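Local coordinates for protein inactive glucansucrase (Lactobacillus reuteri, PDB 5JBD) that is named an inactive glucansucrase, a member of glycosyl hydrolase family 70 with a TIM-type barrel, and binds calcium, at residues V194-N199 and Y786-T791; A538-N543 and V599-Y604. All blocks are in the same frame, centred on the assembly; numbering follows the deposited sequence.

Interaction 1: V194-N199 and Y786-T791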
loop_
_atom_site.group_PDB
_atom_site.type_symbol
_atom_site.label_atom_id
_atom_site.label_comp_id
_atom_site.label_asym_id
_atom_site.label_seq_id
_atom_site.Cartn_x
_atom_site.Cartn_y
_atom_site.Cartn_z
ATOM N N VAL A 194 5.486 -6.897 -15.598
ATOM C CA VAL A 194 5.338 -7.966 -16.527
ATOM C C VAL A 194 3.949 -8.585 -16.287
ATOM O O VAL A 194 3.510 -8.702 -15.145
ATOM C CB VAL A 194 6.557 -8.898 -16.277
ATOM C CG1 VAL A 194 6.172 -10.270 -15.775
ATOM C CG2 VAL A 194 7.540 -8.855 -17.443
ATOM N N ILE A 195 3.250 -8.963 -17.348
ATOM C CA ILE A 195 1.989 -9.732 -17.209
ATOM C C ILE A 195 2.233 -11.225 -17.410
ATOM O O ILE A 195 3.147 -11.608 -18.132
ATOM C CB ILE A 195 0.877 -9.282 -18.185
ATOM C CG1 ILE A 195 1.310 -9.391 -19.658
ATOM C CG2 ILE A 195 0.437 -7.855 -17.856
ATOM C CD1 ILE A 195 0.191 -9.090 -20.651
ATOM N N PHE A 196 1.399 -12.050 -16.784
ATOM C CA PHE A 196 1.404 -13.501 -17.005
ATOM C C PHE A 196 0.379 -13.835 -18.085
ATOM O O PHE A 196 -0.807 -13.459 -17.969
ATOM C CB PHE A 196 1.041 -14.258 -15.723
ATOM C CG PHE A 196 1.939 -13.971 -14.547
ATOM C CD1 PHE A 196 3.253 -13.547 -14.705
ATOM C CD2 PHE A 196 1.459 -14.148 -13.260
ATOM C CE1 PHE A 196 4.059 -13.309 -13.614
ATOM C CE2 PHE A 196 2.267 -13.914 -12.155
ATOM C CZ PHE A 196 3.567 -13.488 -12.334
ATOM N N VAL A 197 0.837 -14.525 -19.133
ATOM C CA VAL A 197 -0.016 -14.872 -20.282
ATOM C C VAL A 197 -0.097 -16.374 -20.463
ATOM O O VAL A 197 0.753 -17.118 -19.951
ATOM C CB VAL A 197 0.447 -14.219 -21.610
ATOM C CG1 VAL A 197 0.551 -12.696 -21.466
ATOM C CG2 VAL A 197 1.743 -14.826 -22.143
ATOM N N ASN A 198 -1.121 -16.800 -21.193
ATOM C CA ASN A 198 -1.351 -18.214 -21.465
ATOM C C ASN A 198 -0.313 -18.766 -22.436
ATOM O O ASN A 198 0.133 -18.077 -23.352
ATOM C CB ASN A 198 -2.766 -18.464 -22.015
ATOM C CG ASN A 198 -3.850 -18.285 -20.964
ATOM O OD1 ASN A 198 -3.570 -18.095 -19.780
ATOM N ND2 ASN A 198 -5.104 -18.333 -21.401
ATOM N N ASN A 199 0.074 -20.012 -22.206
ATOM C CA ASN A 199 1.041 -20.679 -23.057
ATOM C C ASN A 199 0.913 -22.197 -22.919
ATOM O O ASN A 199 1.508 -22.808 -22.016
ATOM C CB ASN A 199 2.470 -20.218 -22.734
ATOM C CG ASN A 199 3.505 -20.862 -23.644
ATOM O OD1 ASN A 199 3.158 -21.500 -24.648
ATOM N ND2 ASN A 199 4.780 -20.708 -23.298
ATOM N N TYR A 786 9.915 -16.957 -17.577
ATOM C CA TYR A 786 10.505 -16.141 -16.519
ATOM C C TYR A 786 10.239 -16.849 -15.194
ATOM O O TYR A 786 9.123 -17.345 -14.964
ATOM C CB TYR A 786 9.784 -14.776 -16.538
ATOM C CG TYR A 786 10.233 -13.696 -15.552
ATOM C CD1 TYR A 786 11.525 -13.173 -15.587
ATOM C CD2 TYR A 786 9.334 -13.142 -14.625
ATOM C CE1 TYR A 786 11.918 -12.158 -14.709
ATOM C CE2 TYR A 786 9.717 -12.123 -13.746
ATOM C CZ TYR A 786 11.004 -11.625 -13.790
ATOM O OH TYR A 786 11.401 -10.618 -12.918
ATOM N N PHE A 787 11.246 -16.906 -14.323
ATOM C CA PHE A 787 11.138 -17.664 -13.077
ATOM C C PHE A 787 10.720 -16.780 -11.899
ATOM O O PHE A 787 11.450 -16.608 -10.923
ATOM C CB PHE A 787 12.450 -18.409 -12.789
ATOM C CG PHE A 787 12.867 -19.370 -13.875
ATOM C CD1 PHE A 787 11.959 -20.280 -14.423
ATOM C CD2 PHE A 787 14.181 -19.407 -14.318
ATOM C CE1 PHE A 787 12.350 -21.177 -15.409
ATOM C CE2 PHE A 787 14.582 -20.311 -15.293
ATOM C CZ PHE A 787 13.663 -21.198 -15.841
ATOM N N ALA A 788 9.507 -16.239 -11.990
ATOM C CA ALA A 788 8.994 -15.313 -10.979
ATOM C C ALA A 788 8.730 -16.047 -9.692
ATOM O O ALA A 788 8.347 -17.225 -9.713
ATOM C CB ALA A 788 7.704 -14.661 -11.464
ATOM N N TYR A 789 8.942 -15.357 -8.576
ATOM C CA TYR A 789 8.440 -15.806 -7.278
ATOM C C TYR A 789 6.935 -15.549 -7.256
ATOM O O TYR A 789 6.510 -14.400 -7.333
ATOM C CB TYR A 789 9.152 -15.074 -6.139
ATOM C CG TYR A 789 10.588 -15.522 -5.987
ATOM C CD1 TYR A 789 11.604 -14.958 -6.754
ATOM C CD2 TYR A 789 10.922 -16.556 -5.124
ATOM C CE1 TYR A 789 12.920 -15.389 -6.632
ATOM C CE2 TYR A 789 12.240 -16.993 -4.983
ATOM C CZ TYR A 789 13.231 -16.409 -5.746
ATOM O OH TYR A 789 14.525 -16.839 -5.626
ATOM N N THR A 790 6.149 -16.624 -7.219
ATOM C CA THR A 790 4.684 -16.558 -7.289
ATOM C C THR A 790 3.923 -17.407 -6.263
ATOM O O THR A 790 2.705 -17.248 -6.117
ATOM C CB THR A 790 4.194 -17.099 -8.636
ATOM O OG1 THR A 790 4.520 -18.485 -8.707
ATOM C CG2 THR A 790 4.824 -16.371 -9.808
ATOM N N THR A 791 4.611 -18.330 -5.591
ATOM C CA THR A 791 3.947 -19.424 -4.929
ATOM C C THR A 791 4.210 -19.396 -3.421
ATOM O O THR A 791 5.354 -19.253 -2.972
ATOM C CB THR A 791 4.355 -20.756 -5.592
ATOM O OG1 THR A 791 3.971 -20.717 -6.972
ATOM C CG2 THR A 791 3.690 -21.949 -4.913
#
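The strands that bring V194 and F196 against Y786, A788 and T790 run almost at right angles, 103° between their N-to-C directions, with short-segment axes 10.7 Å apart at their closest. The CA atoms of F196 and Y786 are 9.5 Å apart, so the contact is made by side chains alone. The CG of F196 lies anti to the carbonyl carbon (chi1 -58°), and the far end of the ring meets the other strand. There CZ of F196 is 4.0 Å from CG2 of T790. The same CZ is 4.4 Å from CB of A788. Both methyls approach the ring obliquely. T790 has divided duties: its methyl meets F196, while its hydroxyl bonds to E760. OG1 of T790 also accepts a hydrogen bond from OG1 of T791, at 2.9 Å. Two partners thus hold this oxygen, which helps fix where the methyl sits. A second, looser apolar touch joins CG1 of V194 to CD2 of Y786, at 4.4 Å. The Y786 hydroxyl is bonded to E172 and to the backbone N of Q847, which anchors the far end of that ring. F787, between Y786 and A788, centres an inverse gamma turn; T790 and T791 form a classic beta bulge opposite G758. All five touching residues are buried. Strand 758-767 lies between the two strands in one twisted antiparallel sheet, with 784-791 at its edge. Such a sheet is consistent with domain B of family 70 proteins.

Interaction 2: A538-N543 and V599-Y604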
loop_
_atom_site.group_PDB
_atom_site.type_symbol
_atom_site.label_atom_id
_atom_site.label_comp_id
_atom_site.label_asym_id
_atom_site.label_seq_id
_atom_site.Cartn_x
_atom_site.Cartn_y
_atom_site.Cartn_z
ATOM N N ALA A 538 -17.842 28.812 14.433
ATOM C CA ALA A 538 -17.255 29.642 13.380
ATOM C C ALA A 538 -15.765 29.356 13.312
ATOM O O ALA A 538 -15.065 29.421 14.321
ATOM C CB ALA A 538 -17.497 31.115 13.661
ATOM N N VAL A 539 -15.294 29.029 12.111
ATOM C CA VAL A 539 -13.883 28.833 11.823
ATOM C C VAL A 539 -13.424 29.917 10.826
ATOM O O VAL A 539 -13.962 30.021 9.726
ATOM C CB VAL A 539 -13.653 27.432 11.232
ATOM C CG1 VAL A 539 -12.213 27.258 10.755
ATOM C CG2 VAL A 539 -14.015 26.373 12.262
ATOM N N LEU A 540 -12.433 30.704 11.226
ATOM C CA LEU A 540 -11.876 31.790 10.407
ATOM C C LEU A 540 -10.494 31.381 9.945
ATOM O O LEU A 540 -9.620 31.145 10.774
ATOM C CB LEU A 540 -11.793 33.091 11.208
ATOM C CG LEU A 540 -13.015 34.000 11.177
ATOM C CD1 LEU A 540 -14.287 33.254 11.533
ATOM C CD2 LEU A 540 -12.816 35.198 12.096
ATOM N N VAL A 541 -10.291 31.321 8.631
ATOM C CA VAL A 541 -9.027 30.926 8.064
ATOM C C VAL A 541 -8.596 31.874 6.951
ATOM O O VAL A 541 -9.352 32.098 6.000
ATOM C CB VAL A 541 -9.119 29.497 7.506
ATOM C CG1 VAL A 541 -7.831 29.115 6.784
ATOM C CG2 VAL A 541 -9.423 28.528 8.635
ATOM N N GLY A 542 -7.372 32.409 7.077
ATOM C CA GLY A 542 -6.728 33.233 6.039
ATOM C C GLY A 542 -5.383 32.662 5.633
ATOM O O GLY A 542 -4.730 32.008 6.447
ATOM N N ASN A 543 -4.993 32.852 4.370
ATOM C CA ASN A 543 -3.735 32.293 3.853
ATOM C C ASN A 543 -2.756 33.365 3.341
ATOM O O ASN A 543 -1.858 33.058 2.555
ATOM C CB ASN A 543 -4.010 31.242 2.763
ATOM C CG ASN A 543 -4.485 31.841 1.444
ATOM O OD1 ASN A 543 -4.874 33.000 1.377
ATOM N ND2 ASN A 543 -4.431 31.035 0.379
ATOM N N VAL A 599 -15.289 40.466 14.795
ATOM C CA VAL A 599 -13.994 39.907 15.176
ATOM C C VAL A 599 -12.877 40.730 14.537
ATOM O O VAL A 599 -13.018 41.191 13.400
ATOM C CB VAL A 599 -13.883 38.415 14.713
ATOM C CG1 VAL A 599 -12.550 37.811 15.130
ATOM C CG2 VAL A 599 -15.028 37.576 15.284
ATOM N N THR A 600 -11.765 40.877 15.255
ATOM C CA THR A 600 -10.553 41.502 14.720
ATOM C C THR A 600 -9.510 40.477 14.280
ATOM O O THR A 600 -9.179 39.560 15.036
ATOM C CB THR A 600 -9.912 42.449 15.760
ATOM O OG1 THR A 600 -10.887 43.385 16.193
ATOM C CG2 THR A 600 -8.725 43.205 15.175
ATOM N N VAL A 601 -8.969 40.666 13.071
ATOM C CA VAL A 601 -8.054 39.715 12.444
ATOM C C VAL A 601 -6.909 40.429 11.746
ATOM O O VAL A 601 -7.037 41.594 11.388
ATOM C CB VAL A 601 -8.797 38.832 11.409
ATOM C CG1 VAL A 601 -9.927 38.046 12.084
ATOM C CG2 VAL A 601 -9.347 39.651 10.245
ATOM N N LYS A 602 -5.819 39.704 11.518
ATOM C CA LYS A 602 -4.686 40.170 10.706
ATOM C C LYS A 602 -3.817 38.999 10.279
ATOM O O LYS A 602 -3.982 37.885 10.782
ATOM C CB LYS A 602 -3.836 41.170 11.483
ATOM C CG LYS A 602 -3.013 40.559 12.611
ATOM C CD LYS A 602 -2.335 41.634 13.459
ATOM C CE LYS A 602 -0.921 41.916 12.984
ATOM N NZ LYS A 602 0.010 40.763 13.205
ATOM N N GLY A 603 -2.891 39.248 9.359
ATOM C CA GLY A 603 -1.922 38.244 8.942
ATOM C C GLY A 603 -0.820 38.004 9.978
ATOM O O GLY A 603 -0.315 38.958 10.585
ATOM N N TYR A 604 -0.458 36.733 10.169
ATOM C CA TYR A 604 0.651 36.325 11.030
ATOM C C TYR A 604 1.562 35.365 10.292
ATOM O O TYR A 604 1.173 34.725 9.301
ATOM C CB TYR A 604 0.140 35.609 12.271
ATOM C CG TYR A 604 -0.627 36.465 13.231
ATOM C CD1 TYR A 604 -1.998 36.625 13.105
ATOM C CD2 TYR A 604 0.009 37.085 14.295
ATOM C CE1 TYR A 604 -2.721 37.388 14.008
ATOM C CE2 TYR A 604 -0.704 37.856 15.211
ATOM C CZ TYR A 604 -2.066 38.006 15.059
ATOM O OH TYR A 604 -2.792 38.766 15.950
#
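V599 and V601 both reach toward L540, and their CG1 methyls meet its CD2. The backbones stay apart, with 9.0 Å between the CA atoms of L540 and V601. V599 comes first. Its CG1 is anti to the backbone N (chi1 -179°) and lies 4.0 Å from CD2 of L540; these two side chains cross obliquely. T600 points the opposite way, and its carbonyl oxygen accepts a hydrogen bond from the side chain of N585. V601 turns back toward L540. Its CG1 is anti to the carbonyl carbon instead (chi1 -60°), and comes within 4.1 Å of CD2 of L540, the side chains meeting at about a right angle. The CG1 atoms of V599 and V601 are themselves 4.0 Å apart. The three methyls therefore make a nearly equilateral triangle, with one leucine methyl set against two valines. Beyond V601 the segment leaves L540. The K602 side chain bends forward along the chain, and its NZ donates to O of G603 at 3.2 Å. NZ also sits 3.6 Å above the plane of the Y604 ring, offset toward the rim, and forms a salt bridge with E573. The Y604 ring packs on Y612. The contact joins two layers of a beta domain, consistent with the beta-sandwich domain C of this family. Strand 537-542 lies between strands 510-515 and 612-618, and V539 and V541 pack on helix 446-455. Strand 596-605 pairs with strand 550-555, whose I554 touches L540 and whose V552 touches V599.

Overall arrangement
After four short strands and a run of helices, the chain forms strand 193-197. It then supplies barrel strands from 279-282 to 460-464 and passes into the beta domain. There interaction 2 closes a loop of 55 residues, all strand or irregular chain. The chain returns through barrel strands 652-654, 688-691 and 743-748, and residues 786-791 finally meet 194-199. Interaction 1 thus closes a loop of 586 residues that contains interaction 2 whole; the two do not cross. Their centres are 58 Å apart, on opposite sides of the chain's centre. Interaction 1 joins early and late chain beside the barrel; interaction 2 joins strands 537-542 and 596-605 within the distant beta domain.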